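PDB 6GRH: microcin B17-processing protein McbC from Escherichia coli str. K-12 substr. MG1655, which serves as an FMN-binding oxidoreductase needed to process the inactive microcin B17 precursor, McbA, into the active antibiotic peptide. Local coordinates for residues Asn220-Leu223 against Val224-Ile228. Residues are numbered along the deposited sequence; the frame is centred on the assembly and turned at random.
Sequences NAVL and VADQI
V224 N donates to N220 O at 2.8 Å, an i to i+4 bond in the last turns of helix 204-227. V224 CG1 is anti to the backbone N, chi1 171°, which puts CG2 beside that N. CG2 of V224 thus lies 3.1 Å from N220 O. The valine side chain packs on L103 and N106 of helix 97-108. A225 N repeats the bond to A221 O at 2.8 Å. A221 and A225, one turn apart, both rest on F262 of strand 254-263; their methyls probably allow the helix to lie close on the sheet. D226 N donates to V222 O at 3.0 Å, with an N-H...O angle of 163°. D226 OD1 also sits 3.1 Å from V222 O, but both are acceptors and no bond forms. The other carboxylate oxygen, OD2, takes a hydrogen bond from L83 N. Q227 N reaches L223 O at 3.3 Å. The extended Q227 side chain runs back alongside the turn, with CG and NE2 both 3.4 Å from L223 O. L223 packs on L223 of the second subunit, and Q227 on F78 of that subunit. I228 then leaves helical geometry. This C-terminal helix end of the nitroreductase-family fold thus lies between the sheet and the second subunit. Its chemistry implies a shared acceptor: L223 O receives the backbone N-H of Q227 and, weakly, its side-chain NE2.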
ATOM      1  N   ASN D 220     -10.259  25.316  18.123  1.00 30.84           N
ATOM      2  CA  ASN D 220     -11.265  26.360  18.370  1.00 32.16           C
ATOM      3  C   ASN D 220     -12.222  25.967  19.496  1.00 32.61           C
ATOM      4  O   ASN D 220     -12.601  26.808  20.330  1.00 33.96           O
ATOM      5  CB  ASN D 220     -12.090  26.661  17.111  1.00 32.60           C
ATOM      6  CG  ASN D 220     -11.472  27.727  16.249  1.00 33.29           C
ATOM      7  OD1 ASN D 220     -10.333  28.123  16.466  1.00 33.87           O
ATOM      8  ND2 ASN D 220     -12.228  28.191  15.237  1.00 33.78           N
ATOM      9  N   ALA D 221     -12.623  24.705  19.489  1.00 31.46           N
ATOM     10  CA  ALA D 221     -13.493  24.170  20.524  1.00 32.21           C
ATOM     11  C   ALA D 221     -12.822  24.142  21.907  1.00 32.46           C
ATOM     12  O   ALA D 221     -13.461  24.482  22.885  1.00 33.36           O
ATOM     13  CB  ALA D 221     -14.023  22.807  20.136  1.00 31.74           C
ATOM     14  N   VAL D 222     -11.545  23.775  21.975  1.00 32.26           N
ATOM     15  CA  VAL D 222     -10.733  23.882  23.216  1.00 32.87           C
ATOM     16  C   VAL D 222     -10.751  25.302  23.761  1.00 34.53           C
ATOM     17  O   VAL D 222     -11.016  25.529  24.955  1.00 36.53           O
ATOM     18  CB  VAL D 222      -9.261  23.440  22.999  1.00 32.07           C
ATOM     19  CG1 VAL D 222      -8.381  23.780  24.198  1.00 32.68           C
ATOM     20  CG2 VAL D 222      -9.177  21.941  22.706  1.00 31.28           C
ATOM     21  N   LEU D 223     -10.467  26.253  22.881  1.00 34.94           N
ATOM     22  CA  LEU D 223     -10.370  27.654  23.262  1.00 35.60           C
ATOM     23  C   LEU D 223     -11.740  28.221  23.668  1.00 36.04           C
ATOM     24  O   LEU D 223     -11.841  28.886  24.677  1.00 36.86           O
ATOM     25  CB  LEU D 223      -9.721  28.477  22.151  1.00 35.45           C
ATOM     26  CG  LEU D 223      -8.283  28.093  21.785  1.00 35.28           C
ATOM     27  CD1 LEU D 223      -7.842  28.865  20.542  1.00 35.24           C
ATOM     28  CD2 LEU D 223      -7.323  28.294  22.949  1.00 36.29           C
ATOM     29  N   VAL D 224     -12.788  27.906  22.916  1.00 35.39           N
ATOM     30  CA  VAL D 224     -14.131  28.379  23.245  1.00 36.22           C
ATOM     31  C   VAL D 224     -14.603  27.740  24.569  1.00 37.07           C
ATOM     32  O   VAL D 224     -15.127  28.439  25.446  1.00 38.23           O
ATOM     33  CB  VAL D 224     -15.114  28.131  22.073  1.00 35.63           C
ATOM     34  CG1 VAL D 224     -16.556  28.420  22.469  1.00 36.57           C
ATOM     35  CG2 VAL D 224     -14.720  28.985  20.854  1.00 35.23           C
ATOM     36  N   ALA D 225     -14.372  26.435  24.720  1.00 36.22           N
ATOM     37  CA  ALA D 225     -14.743  25.697  25.944  1.00 37.48           C
ATOM     38  C   ALA D 225     -14.101  26.264  27.213  1.00 39.00           C
ATOM     39  O   ALA D 225     -14.777  26.425  28.244  1.00 40.34           O
ATOM     40  CB  ALA D 225     -14.389  24.231  25.793  1.00 36.34           C
ATOM     41  N   ASP D 226     -12.817  26.596  27.124  1.00 39.74           N
ATOM     42  CA  ASP D 226     -12.112  27.275  28.219  1.00 42.07           C
ATOM     43  C   ASP D 226     -12.774  28.600  28.601  1.00 43.45           C
ATOM     44  O   ASP D 226     -12.827  28.925  29.768  1.00 44.41           O
ATOM     45  CB  ASP D 226     -10.633  27.536  27.887  1.00 42.24           C
ATOM     46  CG  ASP D 226      -9.747  26.290  28.021  1.00 42.85           C
ATOM     47  OD1 ASP D 226     -10.200  25.129  27.872  1.00 43.33           O
ATOM     48  OD2 ASP D 226      -8.543  26.480  28.249  1.00 44.54           O
ATOM     49  N   GLN D 227     -13.254  29.361  27.620  1.00 43.83           N
ATOM     50  CA  GLN D 227     -13.890  30.658  27.892  1.00 45.20           C
ATOM     51  C   GLN D 227     -15.288  30.571  28.470  1.00 45.56           C
ATOM     52  O   GLN D 227     -15.720  31.523  29.119  1.00 47.72           O
ATOM     53  CB  GLN D 227     -13.968  31.519  26.644  1.00 45.61           C
ATOM     54  CG  GLN D 227     -12.627  31.867  26.038  1.00 46.25           C
ATOM     55  CD  GLN D 227     -12.792  32.642  24.751  1.00 46.59           C
ATOM     56  OE1 GLN D 227     -13.195  33.795  24.777  1.00 49.24           O
ATOM     57  NE2 GLN D 227     -12.503  32.018  23.636  1.00 45.10           N
ATOM     58  N   ILE D 228     -16.001  29.475  28.233  1.00 44.38           N
ATOM     59  CA  ILE D 228     -17.381  29.335  28.723  1.00 45.14           C
ATOM     60  C   ILE D 228     -17.512  28.414  29.936  1.00 45.69           C
ATOM     61  O   ILE D 228     -18.629  28.085  30.335  1.00 46.73           O
ATOM     62  CB  ILE D 228     -18.389  28.949  27.596  1.00 44.55           C
ATOM     63  CG1 ILE D 228     -18.120  27.552  27.010  1.00 42.87           C
ATOM     64  CG2 ILE D 228     -18.362  29.991  26.482  1.00 44.52           C
ATOM     65  CD1 ILE D 228     -19.226  27.078  26.090  1.00 42.55           C
TER